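Serine/threonine-protein kinase Tel1 (Chaetomium thermophilum, PDB 6SKY) is a serine/threonine protein kinase that uses ATP to phosphorylate its substrates and probably acts as a DNA-damage sensor activating checkpoint signalling. Local coordinates at residues 1949-1952 with 1953-1956; 2014-2017 with 2018-2021; 2170-2174 with 2175-2179; 2213-2217 with 2218-2222. All blocks are in the same frame, centred on the assembly; numbering follows the deposited sequence.

Interaction 1: 1949-1952 with 1953-1956; sequences ENDG and AKSL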
loop_
_atom_site.group_PDB
_atom_site.type_symbol
_atom_site.label_atom_id
_atom_site.label_comp_id
_atom_site.label_asym_id
_atom_site.label_seq_id
_atom_site.Cartn_x
_atom_site.Cartn_y
_atom_site.Cartn_z
ATOM N N GLU A 1949 8.392 6.181 16.477
ATOM C CA GLU A 1949 7.425 5.153 16.133
ATOM C C GLU A 1949 8.069 3.807 15.848
ATOM O O GLU A 1949 7.349 2.810 15.740
ATOM C CB GLU A 1949 6.636 5.624 14.917
ATOM C CG GLU A 1949 5.330 4.945 14.681
ATOM C CD GLU A 1949 4.515 5.665 13.630
ATOM O OE1 GLU A 1949 5.128 6.278 12.731
ATOM O OE2 GLU A 1949 3.267 5.634 13.710
ATOM N N ASN A 1950 9.395 3.759 15.719
ATOM C CA ASN A 1950 10.126 2.542 15.366
ATOM C C ASN A 1950 9.619 1.954 14.055
ATOM O O ASN A 1950 9.291 0.771 13.963
ATOM C CB ASN A 1950 10.061 1.505 16.486
ATOM C CG ASN A 1950 11.165 1.677 17.494
ATOM O OD1 ASN A 1950 11.800 2.728 17.564
ATOM N ND2 ASN A 1950 11.408 0.642 18.283
ATOM N N ASP A 1951 9.549 2.795 13.032
ATOM C CA ASP A 1951 9.159 2.306 11.725
ATOM C C ASP A 1951 10.332 1.584 11.069
ATOM O O ASP A 1951 11.487 1.702 11.481
ATOM C CB ASP A 1951 8.663 3.448 10.846
ATOM C CG ASP A 1951 7.773 2.968 9.722
ATOM O OD1 ASP A 1951 7.919 1.804 9.300
ATOM O OD2 ASP A 1951 6.924 3.754 9.256
ATOM N N GLY A 1952 10.025 0.838 10.020
ATOM C CA GLY A 1952 11.005 -0.053 9.439
ATOM C C GLY A 1952 11.752 0.581 8.295
ATOM O O GLY A 1952 12.676 1.364 8.514
ATOM N N ALA A 1953 11.377 0.227 7.068
ATOM C CA ALA A 1953 11.998 0.832 5.902
ATOM C C ALA A 1953 11.668 2.307 5.768
ATOM O O ALA A 1953 12.405 3.040 5.098
ATOM C CB ALA A 1953 11.567 0.089 4.639
ATOM N N LYS A 1954 10.585 2.763 6.391
ATOM C CA LYS A 1954 10.165 4.143 6.206
ATOM C C LYS A 1954 11.143 5.109 6.855
ATOM O O LYS A 1954 11.372 6.203 6.336
ATOM C CB LYS A 1954 8.764 4.337 6.766
ATOM C CG LYS A 1954 8.197 5.714 6.551
ATOM C CD LYS A 1954 7.369 5.793 5.292
ATOM C CE LYS A 1954 6.630 7.112 5.220
ATOM N NZ LYS A 1954 5.736 7.161 4.034
ATOM N N SER A 1955 11.723 4.735 7.988
ATOM C CA SER A 1955 12.763 5.574 8.559
ATOM C C SER A 1955 14.109 5.310 7.921
ATOM O O SER A 1955 14.964 6.196 7.923
ATOM C CB SER A 1955 12.855 5.371 10.069
ATOM O OG SER A 1955 13.191 4.041 10.387
ATOM N N LEU A 1956 14.306 4.117 7.363
ATOM C CA LEU A 1956 15.544 3.819 6.657
ATOM C C LEU A 1956 15.698 4.694 5.427
ATOM O O LEU A 1956 16.805 5.122 5.105
ATOM C CB LEU A 1956 15.581 2.343 6.278
ATOM C CG LEU A 1956 16.682 1.886 5.332
ATOM C CD1 LEU A 1956 18.033 2.143 5.930
ATOM C CD2 LEU A 1956 16.521 0.422 5.035
#

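Interaction 2: 2014-2017 with 2018-2021; sequences TFTT and ARKL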
loop_
_atom_site.group_PDB
_atom_site.type_symbol
_atom_site.label_atom_id
_atom_site.label_comp_id
_atom_site.label_asym_id
_atom_site.label_seq_id
_atom_site.Cartn_x
_atom_site.Cartn_y
_atom_site.Cartn_z
ATOM N N THR A 2014 25.717 -3.398 19.177
ATOM C CA THR A 2014 26.866 -4.277 19.012
ATOM C C THR A 2014 26.562 -5.682 19.500
ATOM O O THR A 2014 26.758 -6.661 18.773
ATOM C CB THR A 2014 28.067 -3.711 19.760
ATOM O OG1 THR A 2014 28.335 -2.387 19.297
ATOM C CG2 THR A 2014 29.275 -4.568 19.530
ATOM N N PHE A 2015 26.049 -5.803 20.723
ATOM C CA PHE A 2015 25.904 -7.140 21.282
ATOM C C PHE A 2015 24.636 -7.851 20.834
ATOM O O PHE A 2015 24.637 -9.084 20.745
ATOM C CB PHE A 2015 26.019 -7.058 22.795
ATOM C CG PHE A 2015 27.400 -6.743 23.242
ATOM C CD1 PHE A 2015 28.307 -7.745 23.464
ATOM C CD2 PHE A 2015 27.818 -5.444 23.368
ATOM C CE1 PHE A 2015 29.581 -7.458 23.835
ATOM C CE2 PHE A 2015 29.093 -5.159 23.740
ATOM C CZ PHE A 2015 29.971 -6.165 23.970
ATOM N N THR A 2016 23.592 -7.117 20.454
ATOM C CA THR A 2016 22.446 -7.743 19.811
ATOM C C THR A 2016 22.831 -8.330 18.465
ATOM O O THR A 2016 22.457 -9.462 18.141
ATOM C CB THR A 2016 21.326 -6.726 19.642
ATOM O OG1 THR A 2016 20.950 -6.216 20.920
ATOM C CG2 THR A 2016 20.133 -7.371 19.019
ATOM N N THR A 2017 23.586 -7.575 17.667
ATOM C CA THR A 2017 24.019 -8.066 16.368
ATOM C C THR A 2017 24.966 -9.243 16.507
ATOM O O THR A 2017 24.891 -10.202 15.735
ATOM C CB THR A 2017 24.682 -6.935 15.598
ATOM O OG1 THR A 2017 23.780 -5.832 15.509
ATOM C CG2 THR A 2017 25.042 -7.378 14.221
ATOM N N ALA A 2018 25.865 -9.192 17.489
ATOM C CA ALA A 2018 26.775 -10.306 17.702
ATOM C C ALA A 2018 26.029 -11.563 18.108
ATOM O O ALA A 2018 26.410 -12.665 17.715
ATOM C CB ALA A 2018 27.808 -9.935 18.756
ATOM N N ARG A 2019 24.966 -11.424 18.902
ATOM C CA ARG A 2019 24.204 -12.602 19.296
ATOM C C ARG A 2019 23.368 -13.146 18.146
ATOM O O ARG A 2019 23.216 -14.361 18.007
ATOM C CB ARG A 2019 23.316 -12.273 20.483
ATOM C CG ARG A 2019 22.536 -13.448 20.975
ATOM C CD ARG A 2019 21.591 -13.070 22.077
ATOM N NE ARG A 2019 20.715 -11.968 21.715
ATOM C CZ ARG A 2019 19.668 -12.082 20.917
ATOM N NH1 ARG A 2019 18.927 -11.027 20.647
ATOM N NH2 ARG A 2019 19.375 -13.242 20.375
ATOM N N LYS A 2020 22.810 -12.267 17.317
ATOM C CA LYS A 2020 21.996 -12.734 16.201
ATOM C C LYS A 2020 22.838 -13.418 15.137
ATOM O O LYS A 2020 22.421 -14.431 14.573
ATOM C CB LYS A 2020 21.223 -11.575 15.594
ATOM C CG LYS A 2020 20.064 -11.127 16.420
ATOM C CD LYS A 2020 19.442 -9.901 15.822
ATOM C CE LYS A 2020 18.242 -9.469 16.619
ATOM N NZ LYS A 2020 17.254 -10.564 16.681
ATOM N N LEU A 2021 24.013 -12.879 14.830
ATOM C CA LEU A 2021 24.883 -13.525 13.858
ATOM C C LEU A 2021 25.733 -14.626 14.463
ATOM O O LEU A 2021 26.427 -15.321 13.719
ATOM C CB LEU A 2021 25.791 -12.497 13.197
ATOM C CG LEU A 2021 25.069 -11.489 12.318
ATOM C CD1 LEU A 2021 26.023 -10.431 11.849
ATOM C CD2 LEU A 2021 24.441 -12.196 11.152
#

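Interaction 3: 2170-2174 with 2175-2179; sequences DIFRF and HRARQ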
loop_
_atom_site.group_PDB
_atom_site.type_symbol
_atom_site.label_atom_id
_atom_site.label_comp_id
_atom_site.label_asym_id
_atom_site.label_seq_id
_atom_site.Cartn_x
_atom_site.Cartn_y
_atom_site.Cartn_z
ATOM N N ASP A 2170 4.063 -18.205 13.972
ATOM C CA ASP A 2170 2.661 -17.862 14.234
ATOM C C ASP A 2170 2.544 -16.534 14.976
ATOM O O ASP A 2170 1.771 -15.642 14.582
ATOM C CB ASP A 2170 1.982 -18.958 15.045
ATOM C CG ASP A 2170 2.134 -20.315 14.429
ATOM O OD1 ASP A 2170 2.668 -20.405 13.311
ATOM O OD2 ASP A 2170 1.728 -21.304 15.068
ATOM N N ILE A 2171 3.299 -16.390 16.068
ATOM C CA ILE A 2171 3.197 -15.171 16.871
ATOM C C ILE A 2171 3.556 -13.948 16.041
ATOM O O ILE A 2171 2.845 -12.941 16.057
ATOM C CB ILE A 2171 4.075 -15.266 18.127
ATOM C CG1 ILE A 2171 3.629 -16.423 18.997
ATOM C CG2 ILE A 2171 3.969 -14.006 18.914
ATOM C CD1 ILE A 2171 4.615 -16.791 20.035
ATOM N N PHE A 2172 4.668 -14.007 15.313
ATOM C CA PHE A 2172 5.085 -12.871 14.500
ATOM C C PHE A 2172 4.102 -12.583 13.387
ATOM O O PHE A 2172 4.010 -11.444 12.927
ATOM C CB PHE A 2172 6.464 -13.121 13.903
ATOM C CG PHE A 2172 7.582 -12.899 14.859
ATOM C CD1 PHE A 2172 7.618 -11.777 15.641
ATOM C CD2 PHE A 2172 8.591 -13.823 14.982
ATOM C CE1 PHE A 2172 8.637 -11.578 16.522
ATOM C CE2 PHE A 2172 9.608 -13.629 15.860
ATOM C CZ PHE A 2172 9.634 -12.505 16.633
ATOM N N ARG A 2173 3.386 -13.596 12.910
ATOM C CA ARG A 2173 2.388 -13.342 11.887
ATOM C C ARG A 2173 1.234 -12.525 12.435
ATOM O O ARG A 2173 0.757 -11.606 11.766
ATOM C CB ARG A 2173 1.886 -14.652 11.300
ATOM C CG ARG A 2173 0.958 -14.466 10.132
ATOM C CD ARG A 2173 0.923 -15.688 9.244
ATOM N NE ARG A 2173 2.242 -16.061 8.755
ATOM C CZ ARG A 2173 2.856 -17.185 9.088
ATOM N NH1 ARG A 2173 4.056 -17.460 8.603
ATOM N NH2 ARG A 2173 2.260 -18.042 9.903
ATOM N N PHE A 2174 0.766 -12.826 13.651
ATOM C CA PHE A 2174 -0.345 -12.026 14.167
ATOM C C PHE A 2174 0.036 -10.560 14.352
ATOM O O PHE A 2174 -0.809 -9.675 14.205
ATOM C CB PHE A 2174 -0.886 -12.581 15.477
ATOM C CG PHE A 2174 -2.023 -11.765 16.035
ATOM C CD1 PHE A 2174 -3.304 -11.920 15.552
ATOM C CD2 PHE A 2174 -1.804 -10.817 17.013
ATOM C CE1 PHE A 2174 -4.345 -11.159 16.045
ATOM C CE2 PHE A 2174 -2.843 -10.057 17.507
ATOM C CZ PHE A 2174 -4.112 -10.230 17.024
ATOM N N HIS A 2175 1.283 -10.276 14.694
ATOM C CA HIS A 2175 1.707 -8.895 14.879
ATOM C C HIS A 2175 1.954 -8.162 13.573
ATOM O O HIS A 2175 2.353 -6.997 13.613
ATOM C CB HIS A 2175 2.983 -8.832 15.715
ATOM C CG HIS A 2175 2.753 -8.915 17.186
ATOM N ND1 HIS A 2175 2.269 -10.044 17.801
ATOM C CD2 HIS A 2175 2.953 -8.011 18.169
ATOM C CE1 HIS A 2175 2.173 -9.831 19.097
ATOM N NE2 HIS A 2175 2.585 -8.604 19.347
ATOM N N ARG A 2176 1.754 -8.817 12.431
ATOM C CA ARG A 2176 2.033 -8.237 11.119
ATOM C C ARG A 2176 3.473 -7.749 11.023
ATOM O O ARG A 2176 3.743 -6.661 10.514
ATOM C CB ARG A 2176 1.063 -7.104 10.790
ATOM C CG ARG A 2176 -0.396 -7.474 10.910
ATOM C CD ARG A 2176 -0.779 -8.517 9.896
ATOM N NE ARG A 2176 -2.214 -8.776 9.878
ATOM C CZ ARG A 2176 -3.101 -8.019 9.240
ATOM N NH1 ARG A 2176 -4.388 -8.335 9.271
ATOM N NH2 ARG A 2176 -2.703 -6.943 8.574
ATOM N N ALA A 2177 4.405 -8.553 11.512
ATOM C CA ALA A 2177 5.829 -8.244 11.438
ATOM C C ALA A 2177 6.400 -9.014 10.257
ATOM O O ALA A 2177 6.707 -10.200 10.370
ATOM C CB ALA A 2177 6.530 -8.604 12.741
ATOM N N ARG A 2178 6.531 -8.339 9.117
ATOM C CA ARG A 2178 6.877 -9.032 7.882
ATOM C C ARG A 2178 8.322 -9.492 7.894
ATOM O O ARG A 2178 8.629 -10.627 7.513
ATOM C CB ARG A 2178 6.634 -8.126 6.679
ATOM C CG ARG A 2178 5.244 -7.588 6.545
ATOM C CD ARG A 2178 4.224 -8.677 6.664
ATOM N NE ARG A 2178 2.876 -8.157 6.474
ATOM C CZ ARG A 2178 1.779 -8.755 6.920
ATOM N NH1 ARG A 2178 0.593 -8.213 6.696
ATOM N NH2 ARG A 2178 1.868 -9.888 7.600
ATOM N N GLN A 2179 9.227 -8.618 8.317
ATOM C CA GLN A 2179 10.640 -8.943 8.245
ATOM C C GLN A 2179 11.001 -10.081 9.185
ATOM O O GLN A 2179 11.893 -10.871 8.878
ATOM C CB GLN A 2179 11.469 -7.702 8.543
ATOM C CG GLN A 2179 12.937 -7.860 8.241
ATOM C CD GLN A 2179 13.197 -8.239 6.814
ATOM O OE1 GLN A 2179 14.009 -9.111 6.525
ATOM N NE2 GLN A 2179 12.511 -7.578 5.906
#

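Interaction 4: 2213-2217 with 2218-2222; sequences ALWDH and GEMIS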
loop_
_atom_site.group_PDB
_atom_site.type_symbol
_atom_site.label_atom_id
_atom_site.label_comp_id
_atom_site.label_asym_id
_atom_site.label_seq_id
_atom_site.Cartn_x
_atom_site.Cartn_y
_atom_site.Cartn_z
ATOM N N ALA A 2213 5.019 -17.034 4.370
ATOM C CA ALA A 2213 5.764 -15.786 4.255
ATOM C C ALA A 2213 5.515 -15.117 2.909
ATOM O O ALA A 2213 5.250 -13.911 2.837
ATOM C CB ALA A 2213 7.248 -16.049 4.463
ATOM N N LEU A 2214 5.584 -15.894 1.824
ATOM C CA LEU A 2214 5.291 -15.350 0.499
ATOM C C LEU A 2214 3.898 -14.742 0.444
ATOM O O LEU A 2214 3.722 -13.617 -0.022
ATOM C CB LEU A 2214 5.433 -16.431 -0.564
ATOM C CG LEU A 2214 6.852 -16.795 -0.965
ATOM C CD1 LEU A 2214 6.841 -17.873 -2.009
ATOM C CD2 LEU A 2214 7.557 -15.578 -1.465
ATOM N N TRP A 2215 2.893 -15.475 0.912
ATOM C CA TRP A 2215 1.529 -14.968 0.860
ATOM C C TRP A 2215 1.380 -13.690 1.657
ATOM O O TRP A 2215 0.616 -12.801 1.272
ATOM C CB TRP A 2215 0.551 -16.013 1.380
ATOM C CG TRP A 2215 -0.862 -15.544 1.404
ATOM C CD1 TRP A 2215 -1.518 -14.998 2.453
ATOM C CD2 TRP A 2215 -1.798 -15.587 0.326
ATOM N NE1 TRP A 2215 -2.802 -14.695 2.104
ATOM C CE2 TRP A 2215 -2.998 -15.046 0.797
ATOM C CE3 TRP A 2215 -1.736 -16.030 -0.994
ATOM C CZ2 TRP A 2215 -4.121 -14.937 0.003
ATOM C CZ3 TRP A 2215 -2.849 -15.919 -1.776
ATOM C CH2 TRP A 2215 -4.025 -15.379 -1.279
ATOM N N ASP A 2216 2.085 -13.573 2.772
ATOM C CA ASP A 2216 1.951 -12.365 3.572
ATOM C C ASP A 2216 2.772 -11.203 3.042
ATOM O O ASP A 2216 2.578 -10.077 3.500
ATOM C CB ASP A 2216 2.314 -12.657 5.023
ATOM C CG ASP A 2216 1.210 -13.405 5.745
ATOM O OD1 ASP A 2216 1.234 -14.651 5.764
ATOM O OD2 ASP A 2216 0.290 -12.746 6.271
ATOM N N HIS A 2217 3.667 -11.431 2.093
ATOM C CA HIS A 2217 4.313 -10.316 1.415
ATOM C C HIS A 2217 3.618 -9.895 0.131
ATOM O O HIS A 2217 4.072 -8.947 -0.511
ATOM C CB HIS A 2217 5.765 -10.646 1.113
ATOM C CG HIS A 2217 6.689 -10.296 2.227
ATOM N ND1 HIS A 2217 6.936 -11.143 3.281
ATOM C CD2 HIS A 2217 7.403 -9.175 2.470
ATOM C CE1 HIS A 2217 7.777 -10.568 4.117
ATOM N NE2 HIS A 2217 8.076 -9.372 3.648
ATOM N N GLY A 2218 2.544 -10.563 -0.267
ATOM C CA GLY A 2218 1.812 -10.183 -1.453
ATOM C C GLY A 2218 2.024 -11.055 -2.668
ATOM O O GLY A 2218 1.364 -10.828 -3.685
ATOM N N GLU A 2219 2.916 -12.039 -2.607
ATOM C CA GLU A 2219 3.145 -12.945 -3.730
ATOM C C GLU A 2219 2.122 -14.065 -3.664
ATOM O O GLU A 2219 2.347 -15.101 -3.052
ATOM C CB GLU A 2219 4.555 -13.506 -3.697
ATOM C CG GLU A 2219 5.602 -12.534 -3.242
ATOM C CD GLU A 2219 5.729 -11.356 -4.162
ATOM O OE1 GLU A 2219 5.591 -10.217 -3.682
ATOM O OE2 GLU A 2219 5.961 -11.565 -5.369
ATOM N N MET A 2220 0.990 -13.868 -4.327
ATOM C CA MET A 2220 -0.079 -14.853 -4.257
ATOM C C MET A 2220 0.205 -16.063 -5.133
ATOM O O MET A 2220 0.022 -17.206 -4.705
ATOM C CB MET A 2220 -1.399 -14.209 -4.655
ATOM C CG MET A 2220 -1.844 -13.117 -3.726
ATOM S SD MET A 2220 -3.563 -12.695 -3.993
ATOM C CE MET A 2220 -3.850 -11.620 -2.600
ATOM N N ILE A 2221 0.649 -15.841 -6.367
ATOM C CA ILE A 2221 0.821 -16.975 -7.261
ATOM C C ILE A 2221 2.006 -17.819 -6.831
ATOM O O ILE A 2221 1.969 -19.045 -6.947
ATOM C CB ILE A 2221 0.953 -16.503 -8.717
ATOM C CG1 ILE A 2221 -0.160 -15.519 -9.057
ATOM C CG2 ILE A 2221 0.858 -17.670 -9.652
ATOM C CD1 ILE A 2221 -1.529 -16.071 -8.892
ATOM N N SER A 2222 3.057 -17.195 -6.307
ATOM C CA SER A 2222 4.200 -17.963 -5.830
ATOM C C SER A 2222 3.814 -18.841 -4.653
ATOM O O SER A 2222 4.216 -20.006 -4.578
ATOM C CB SER A 2222 5.329 -17.021 -5.443
ATOM O OG SER A 2222 5.474 -15.998 -6.401
#

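Interaction 1: 1949-1952 with 1953-1956
Ser1955 reaches back across the start of its helix to the carbonyl of Asp1951, and does so from above: OG donates to Asp1951 O at 3.1 Å while standing 62° out of the carbonyl plane, away from the lone pairs. Its chi1 of 62° sets OG between its own backbone N and carbonyl carbon, and the small serine fits this buried spot. The Asp1951 carboxylate lies against the aliphatic root of Lys1954 and not its amine. OD2 lies 3.2 Å from Lys1954 CB, whereas Asp1951 OD2 and Lys1954 NZ are 6.3 Å apart; the lysine chain bends at chi2 and its amine makes a long, weak ion pair with Glu2219 of the second subunit. With an alanine in place of Asp1951, Lys1954 CB and CG would probably lose the carboxylate that lies against them, leaving the lysine root freer to move. Leu1956 N makes a weak bond to Gly1952 O, beginning the new helix behind its glycine N-cap. Asn1950, with the positive phi that asparagine tolerates well, closes helix 1939-1948. A Schellman motif with one residue between C-prime and the next N-cap makes the tight helix-to-helix turn of an alpha solenoid, here in the FAT region.

Interaction 2: 2014-2017 with 2018-2021
Four successive i to i+4 bonds carry the backbone of helix 2011-2021 through this turn, from Ala2018 N to Thr2014 O at 3.0 Å to Leu2021 N on Thr2017 O, the latter nearly straight at 168°. Two side-chain pairs run alongside one another one turn apart. Thr2016 and Lys2020 point the same way, and the threonine methyl CG2 rests 3.7 Å from Lys2020 CE. A chi1 of -59° puts OG1 beside the backbone N, where it bonds to Asp2012 O, and leaves CG2 anti to that N, alongside the lysine. Lys2020 CG meanwhile passes 3.4 Å from Thr2016 O, and the chain stays extended until it bends at chi4. If an alanine replaced Lys2020, the Thr2016 methyl would probably lose its aliphatic neighbour along the helix, and Ser2132 the lysine chain packed on it. Thr2017 repeats the pattern on a buried face: OG1 bonds to Ala2013 O, and CG2 meets Leu2021 CD1 at 4.0 Å. Threonine thus satisfies its own hydroxyl while offering a methyl for packing. Leu2021 also packs on Leu1967 of the second subunit. Arg2019 sends its guanidinium to weak bonds with Ser2132 and Thr2136, and the small Ala2018 lets Tyr2040 come close. Phe2015 meets that same tyrosine edge-to-face. Lined with i/i+4 pairs and packed against helices 1991-1999, 2035-2047 and 2124-2143, this is a regular alpha-helix of the all-helical FAT solenoid.

Interaction 3: 2170-2174 with 2175-2179
His2175 folds back over the helix end that it has just left, and its side chain can be followed atom by atom. CB sits 4.0 Å from Phe2172 O. A chi1 of -82° lays CG beside the backbone N, which turns the ring toward the last helical turn, and CG comes to 4.2 Å from Ile2171 O. Next along the ring, ND1 gives that oxygen a weak bond of 3.4 Å (ND1 to Ile2171 O), with the carbonyl oxygen at the ring edge and near its plane. The backbone N of His2175 also donates weakly to Ile2171 O, so one carbonyl receives two loose bonds from a single residue. At the far end NE2 makes a weak bond to Gly2122 O, and the ring packs on Arg2637. Phe2174 rests beside it on Arg2637 and Arg2640, so both side chains meet helix 2637-2641 of the kinase region.

The backbone meanwhile closes a Schellman motif. Arg2176 adopts a positive phi; its N bonds to Arg2173 O at 3.0 Å from above the carbonyl plane, while Ala2177 N meets Phe2172 O at 3.2 Å almost in line with the carbonyl. The small Ala2177 then brings CB to 4.4 Å from Phe2172 CD1, an aromatic ring that also packs on Leu2131 and Leu2184. Arg2173 forms a salt bridge with Glu2209. With carbonyl oxygens as the acceptors of both ring nitrogens, His2175 might be pushed toward its doubly protonated form, although both bonds are weak and nearby Arg2637 would oppose the added charge.

Interaction 4: 2213-2217 with 2218-2222
Trp2215 and Met2220 meet across the turn with their side chains at a slant. Trp2215 holds CG anti to its backbone N (chi1 178°), which swings the indole out past the helix end so that its six-membered ring lies beside the first turn of the next helix. CZ3 touches Met2220 CG at 3.6 Å, and CH2 of Trp2215 meets the sulfur SD of Met2220 at 3.8 Å. From CG onward the methionine is extended and passes across the ring; its sulfur lies obliquely, 4.5 Å from the ring centroid, a Met-aromatic contact suited to a flexible, polarisable chain.

On another side, Leu2214 divides its two methyls: CD1 packs on Ser2222 CB at 3.8 Å, while CD2 meets Glu2219 CG at 4.0 Å. Glu2219 bends at chi2, sending its carboxylate to a salt bridge with Arg1945 of the second subunit. His2217 turns its ring so that Ala2213 O lies in the ring plane, and ND1 donates to that oxygen at 3.3 Å from above the carbonyl plane.

Leu2214 O takes Glu2219 N at 3.1 Å on one face of its plane and His2217 N on the other. Gly2218, at phi 104°, completes the Schellman motif with a weak bond to Trp2215 O; a side chain there would be jammed against His2217 O, which explains the glycine.

The turn joins helix 2203-2217 to helix 2220-2232. Trp2215 and Met2220 face helix 2245-2259, His2217 rests on helix 2178-2189 and meets Phe1958 of the second subunit, and Leu2214 and Glu2219 pack against that subunit too.

How the interactions relate
All four contacts lie in the FAT region, but they sit at different depths. Interaction 2 is buried and lies within one helix, relying on regular backbone bonds and threonine methyls. Interactions 1, 3 and 4 are helix-to-helix turns, each with a Schellman ending and an N-cap; 1 and 3 are partly buried, and 4 lies at the surface. Their side chains differ: a serine hydroxyl in 1, weak histidine bonds in 3, a Met-aromatic contact in 4. Interactions 3 and 4 touch: Arg2173 and Arg2178 both form long, weak ion pairs with Asp2216, linking the two turns loosely. Interactions 1 and 4, about 22 Å apart between centres within one chain, meet across the dimer interface.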